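Local coordinates for protein beta-galactosidase (Bacillus circulans subsp. alkalophilus, PDB 3TTY) that hydrolyses terminal beta-D-galactosyl residues of beta-galactosides, probably with retention of configuration as in related family 42 glycoside hydrolases, at residues G110-R122 with S148-C160. Residues are numbered along the deposited sequence; the frame is centred on the assembly and turned at random.
Sequences GRHNSCPNSPTYR and SNEYGGYCYCDNC. With ZN (zinc ion), chain G; GLA (alpha-D-galactopyranose), chain H.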
loop_
_atom_site.group_PDB
_atom_site.type_symbol
_atom_site.label_atom_id
_atom_site.label_comp_id
_atom_site.label_asym_id
_atom_site.label_seq_id
_atom_site.Cartn_x
_atom_site.Cartn_y
_atom_site.Cartn_z
ATOM N N GLY A 110 -4.354 -21.582 -8.481
ATOM C CA GLY A 110 -2.922 -21.528 -8.208
ATOM C C GLY A 110 -2.285 -22.900 -8.041
ATOM O O GLY A 110 -2.660 -23.865 -8.719
ATOM N N ARG A 111 -1.319 -22.985 -7.134
ATOM C CA ARG A 111 -0.579 -24.217 -6.892
ATOM C C ARG A 111 0.151 -24.097 -5.550
ATOM O O ARG A 111 0.067 -23.052 -4.896
ATOM C CB ARG A 111 0.434 -24.421 -8.016
ATOM C CG ARG A 111 1.388 -23.247 -8.160
ATOM C CD ARG A 111 2.619 -23.608 -8.979
ATOM N NE ARG A 111 3.584 -22.509 -9.001
ATOM C CZ ARG A 111 4.695 -22.497 -9.733
ATOM N NH1 ARG A 111 5.000 -23.533 -10.507
ATOM N NH2 ARG A 111 5.511 -21.452 -9.676
ATOM N N HIS A 112 0.872 -25.151 -5.153
ATOM C CA HIS A 112 1.724 -25.133 -3.948
ATOM C C HIS A 112 0.971 -24.728 -2.686
ATOM O O HIS A 112 1.569 -24.187 -1.761
ATOM C CB HIS A 112 2.885 -24.140 -4.096
ATOM C CG HIS A 112 3.742 -24.372 -5.299
ATOM N ND1 HIS A 112 4.599 -23.410 -5.786
ATOM C CD2 HIS A 112 3.865 -25.438 -6.123
ATOM C CE1 HIS A 112 5.225 -23.879 -6.849
ATOM N NE2 HIS A 112 4.793 -25.106 -7.081
ATOM N N ASN A 113 -0.331 -24.982 -2.650
ATOM C CA ASN A 113 -1.163 -24.414 -1.606
ATOM C C ASN A 113 -2.136 -25.434 -0.982
ATOM O O ASN A 113 -3.233 -25.069 -0.560
ATOM C CB ASN A 113 -1.917 -23.185 -2.155
ATOM C CG ASN A 113 -2.723 -23.511 -3.417
ATOM O OD1 ASN A 113 -2.889 -24.687 -3.769
ATOM N ND2 ASN A 113 -3.237 -22.474 -4.094
ATOM N N SER A 114 -1.747 -26.707 -0.926
ATOM C CA SER A 114 -2.558 -27.694 -0.213
ATOM C C SER A 114 -2.319 -27.587 1.296
ATOM O O SER A 114 -1.196 -27.378 1.737
ATOM C CB SER A 114 -2.257 -29.118 -0.693
ATOM O OG SER A 114 -2.639 -29.300 -2.052
ATOM N N CYS A 115 -3.368 -27.708 2.099
ATOM C CA CYS A 115 -3.156 -27.648 3.540
ATOM C C CYS A 115 -2.293 -28.837 3.946
ATOM O O CYS A 115 -2.652 -29.983 3.679
ATOM C CB CYS A 115 -4.479 -27.648 4.310
ATOM S SG CYS A 115 -4.272 -28.109 6.046
ATOM N N PRO A 116 -1.146 -28.568 4.586
ATOM C CA PRO A 116 -0.197 -29.633 4.925
ATOM C C PRO A 116 -0.727 -30.506 6.061
ATOM O O PRO A 116 -0.173 -31.559 6.337
ATOM C CB PRO A 116 1.041 -28.861 5.380
ATOM C CG PRO A 116 0.491 -27.605 5.941
ATOM C CD PRO A 116 -0.713 -27.259 5.104
ATOM N N ASN A 117 -1.797 -30.070 6.708
ATOM C CA ASN A 117 -2.408 -30.868 7.755
ATOM C C ASN A 117 -3.726 -31.474 7.311
ATOM O O ASN A 117 -4.564 -31.823 8.135
ATOM C CB ASN A 117 -2.579 -30.045 9.033
ATOM C CG ASN A 117 -1.288 -29.935 9.810
ATOM O OD1 ASN A 117 -0.689 -30.951 10.170
ATOM N ND2 ASN A 117 -0.824 -28.708 10.034
ATOM N N SER A 118 -3.888 -31.612 5.998
ATOM C CA SER A 118 -5.132 -32.101 5.410
ATOM C C SER A 118 -5.175 -33.625 5.283
ATOM O O SER A 118 -4.299 -34.234 4.679
ATOM C CB SER A 118 -5.349 -31.450 4.044
ATOM O OG SER A 118 -6.263 -32.191 3.259
ATOM N N PRO A 119 -6.214 -34.251 5.852
ATOM C CA PRO A 119 -6.307 -35.709 5.749
ATOM C C PRO A 119 -6.489 -36.158 4.297
ATOM O O PRO A 119 -5.969 -37.198 3.886
ATOM C CB PRO A 119 -7.559 -36.053 6.578
ATOM C CG PRO A 119 -7.840 -34.838 7.403
ATOM C CD PRO A 119 -7.317 -33.665 6.638
ATOM N N THR A 120 -7.233 -35.391 3.519
ATOM C CA THR A 120 -7.438 -35.759 2.125
ATOM C C THR A 120 -6.146 -35.673 1.327
ATOM O O THR A 120 -5.761 -36.622 0.654
ATOM C CB THR A 120 -8.519 -34.915 1.471
ATOM O OG1 THR A 120 -9.765 -35.219 2.101
ATOM C CG2 THR A 120 -8.598 -35.218 -0.024
ATOM N N TYR A 121 -5.462 -34.544 1.436
ATOM C CA TYR A 121 -4.204 -34.347 0.731
ATOM C C TYR A 121 -3.158 -35.410 1.089
ATOM O O TYR A 121 -2.475 -35.944 0.217
ATOM C CB TYR A 121 -3.653 -32.954 1.019
ATOM C CG TYR A 121 -2.301 -32.714 0.398
ATOM C CD1 TYR A 121 -2.169 -32.539 -0.965
ATOM C CD2 TYR A 121 -1.157 -32.656 1.178
ATOM C CE1 TYR A 121 -0.940 -32.312 -1.539
ATOM C CE2 TYR A 121 0.084 -32.441 0.608
ATOM C CZ TYR A 121 0.185 -32.275 -0.749
ATOM O OH TYR A 121 1.413 -32.061 -1.327
ATOM N N ARG A 122 -3.014 -35.701 2.375
ATOM C CA ARG A 122 -2.030 -36.687 2.794
ATOM C C ARG A 122 -2.401 -38.081 2.298
ATOM O O ARG A 122 -1.533 -38.826 1.857
ATOM C CB ARG A 122 -1.828 -36.669 4.305
ATOM C CG ARG A 122 -1.079 -35.437 4.781
ATOM C CD ARG A 122 -0.355 -35.714 6.079
ATOM N NE ARG A 122 0.160 -34.498 6.701
ATOM C CZ ARG A 122 0.972 -34.490 7.755
ATOM N NH1 ARG A 122 1.361 -35.647 8.288
ATOM N NH2 ARG A 122 1.401 -33.334 8.270
ATOM N N SER A 148 6.723 -33.461 -4.987
ATOM C CA SER A 148 5.922 -32.243 -5.023
ATOM C C SER A 148 6.640 -31.186 -5.883
ATOM O O SER A 148 7.272 -31.520 -6.885
ATOM C CB SER A 148 5.693 -31.731 -3.591
ATOM O OG SER A 148 4.681 -30.739 -3.532
ATOM N N ASN A 149 6.522 -29.923 -5.489
ATOM C CA ASN A 149 7.223 -28.822 -6.126
ATOM C C ASN A 149 7.159 -27.595 -5.223
ATOM O O ASN A 149 6.078 -27.216 -4.764
ATOM C CB ASN A 149 6.615 -28.485 -7.487
ATOM C CG ASN A 149 7.498 -27.544 -8.290
ATOM O OD1 ASN A 149 8.602 -27.906 -8.688
ATOM N ND2 ASN A 149 7.022 -26.327 -8.521
ATOM N N GLU A 150 8.316 -26.985 -4.977
ATOM C CA GLU A 150 8.428 -25.808 -4.106
ATOM C C GLU A 150 7.389 -25.742 -2.961
ATOM O O GLU A 150 6.483 -24.904 -2.977
ATOM C CB GLU A 150 8.395 -24.507 -4.930
ATOM C CG GLU A 150 9.540 -24.346 -5.918
ATOM C CD GLU A 150 9.731 -22.901 -6.385
ATOM O OE1 GLU A 150 8.749 -22.114 -6.372
ATOM O OE2 GLU A 150 10.875 -22.548 -6.757
ATOM N N TYR A 151 7.515 -26.635 -1.985
ATOM C CA TYR A 151 6.751 -26.521 -0.745
ATOM C C TYR A 151 6.854 -25.104 -0.147
ATOM O O TYR A 151 7.923 -24.497 -0.135
ATOM C CB TYR A 151 7.285 -27.514 0.274
ATOM C CG TYR A 151 6.903 -28.962 0.064
ATOM C CD1 TYR A 151 5.611 -29.388 0.287
ATOM C CD2 TYR A 151 7.856 -29.911 -0.304
ATOM C CE1 TYR A 151 5.258 -30.708 0.133
ATOM C CE2 TYR A 151 7.516 -31.252 -0.454
ATOM C CZ TYR A 151 6.211 -31.637 -0.227
ATOM O OH TYR A 151 5.836 -32.953 -0.366
ATOM N N GLY A 152 5.747 -24.566 0.352
ATOM C CA GLY A 152 5.795 -23.223 0.905
ATOM C C GLY A 152 4.452 -22.600 1.203
ATOM O O GLY A 152 3.411 -23.177 0.890
ATOM N N GLY A 153 4.479 -21.416 1.816
ATOM C CA GLY A 153 3.267 -20.742 2.243
ATOM C C GLY A 153 2.729 -21.310 3.549
ATOM O O GLY A 153 2.935 -22.480 3.863
ATOM N N TYR A 154 2.023 -20.481 4.312
ATOM C CA TYR A 154 1.446 -20.925 5.572
ATOM C C TYR A 154 -0.052 -21.093 5.439
ATOM O O TYR A 154 -0.675 -20.479 4.573
ATOM C CB TYR A 154 1.734 -19.925 6.682
ATOM C CG TYR A 154 3.179 -19.817 7.029
ATOM C CD1 TYR A 154 4.023 -20.908 6.906
ATOM C CD2 TYR A 154 3.715 -18.619 7.474
ATOM C CE1 TYR A 154 5.357 -20.809 7.224
ATOM C CE2 TYR A 154 5.050 -18.512 7.789
ATOM C CZ TYR A 154 5.867 -19.612 7.659
ATOM O OH TYR A 154 7.209 -19.510 7.978
ATOM N N CYS A 155 -0.617 -21.943 6.296
ATOM C CA CYS A 155 -2.048 -22.155 6.362
ATOM C C CYS A 155 -2.517 -21.861 7.786
ATOM O O CYS A 155 -1.782 -22.096 8.748
ATOM C CB CYS A 155 -2.390 -23.590 5.989
ATOM S SG CYS A 155 -4.170 -23.954 6.037
ATOM N N TYR A 156 -3.741 -21.349 7.909
ATOM C CA TYR A 156 -4.306 -20.959 9.193
ATOM C C TYR A 156 -5.683 -21.561 9.388
ATOM O O TYR A 156 -6.492 -21.010 10.127
ATOM C CB TYR A 156 -4.380 -19.435 9.290
ATOM C CG TYR A 156 -3.032 -18.766 9.089
ATOM C CD1 TYR A 156 -2.175 -18.544 10.168
ATOM C CD2 TYR A 156 -2.609 -18.370 7.817
ATOM C CE1 TYR A 156 -0.951 -17.934 9.995
ATOM C CE2 TYR A 156 -1.379 -17.755 7.630
ATOM C CZ TYR A 156 -0.557 -17.544 8.723
ATOM O OH TYR A 156 0.658 -16.951 8.553
ATOM N N CYS A 157 -5.947 -22.696 8.735
ATOM C CA CYS A 157 -7.269 -23.331 8.811
ATOM C C CYS A 157 -7.504 -24.019 10.169
ATOM O O CYS A 157 -6.617 -24.092 11.017
ATOM C CB CYS A 157 -7.471 -24.340 7.663
ATOM S SG CYS A 157 -6.672 -25.978 7.918
ATOM N N ASP A 158 -8.707 -24.527 10.366
ATOM C CA ASP A 158 -9.031 -25.261 11.584
ATOM C C ASP A 158 -8.137 -26.462 11.896
ATOM O O ASP A 158 -7.779 -26.695 13.051
ATOM C CB ASP A 158 -10.471 -25.727 11.530
ATOM C CG ASP A 158 -11.287 -25.105 12.601
ATOM O OD1 ASP A 158 -11.721 -23.945 12.396
ATOM O OD2 ASP A 158 -11.450 -25.762 13.660
ATOM N N ASN A 159 -7.801 -27.235 10.872
ATOM C CA ASN A 159 -6.950 -28.398 11.061
ATOM C C ASN A 159 -5.534 -28.029 11.482
ATOM O O ASN A 159 -4.942 -28.683 12.350
ATOM C CB ASN A 159 -6.978 -29.293 9.816
ATOM C CG ASN A 159 -8.320 -29.988 9.647
ATOM O OD1 ASN A 159 -9.033 -30.212 10.630
ATOM N ND2 ASN A 159 -8.682 -30.311 8.418
ATOM N N CYS A 160 -4.991 -26.976 10.879
ATOM C CA CYS A 160 -3.683 -26.500 11.284
ATOM C C CYS A 160 -3.767 -25.983 12.704
ATOM O O CYS A 160 -2.871 -26.217 13.501
ATOM C CB CYS A 160 -3.154 -25.423 10.335
ATOM S SG CYS A 160 -2.513 -26.103 8.788
HETATM ZN ZN ZN G . -4.241 -25.989 7.266
HETATM C C1 GLA H . 9.652 -22.024 -9.771
HETATM C C2 GLA H . 8.788 -23.276 -10.063
HETATM C C3 GLA H . 8.696 -23.606 -11.563
HETATM C C4 GLA H . 8.347 -22.321 -12.299
HETATM C C5 GLA H . 9.362 -21.232 -11.936
HETATM C C6 GLA H . 9.034 -19.974 -12.749
HETATM O O1 GLA H . 11.067 -22.185 -9.971
HETATM O O2 GLA H . 9.306 -24.403 -9.375
HETATM O O3 GLA H . 7.675 -24.581 -11.837
HETATM O O4 GLA H . 7.056 -21.936 -11.846
HETATM O O5 GLA H . 9.229 -20.911 -10.547
HETATM O O6 GLA H . 10.154 -19.078 -12.743
HETATM O O HOH W 1 3.188 -26.034 -0.668
HETATM O O HOH W 2 3.119 -33.745 -0.307
#
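Asn149 spends both amide protons at the galactose end: ND2 donates to His112 NE2 at 2.9 Å, the bond lying near the amide plane but tilted 25° from the imidazole plane, and to sugar O2, while OD1 accepts from Asn252. With CG anti to the carbonyl carbon (chi1 -56°), the imidazole of His112 slides between the backbone O atoms of Asn149 and Glu150 over one face and Arg111 CD over the other; Glu150 CB adds a CH-pi contact. Replacing His112 with an alanine is likely to leave one Asn149 N-H without its acceptor and a gap beside Arg111 CD. Arg111 NH1 reaches galactose O3 and O4, and NH2 reaches O4 at 2.7 Å. One water links His112 O to Gly152 N, another the hydroxyls of Tyr121 and Tyr151. Cys115, Cys155, Cys157 and Cys160 form a four-cysteine zinc site; Cys160 SG, 2.3 Å from the zinc ion, accepts a nearly straight bond (175°) from Asn117 ND2, and Cys157 SG, the N-cap, accepts from Cys160 N. In this eight-stranded beta/alpha (TIM) barrel the zinc ties the loop ahead of helix 119-135 to the loop after strand 142-146 and the first turn of helix 158-172, with helix 215-243 packing against Pro116 and Asn117.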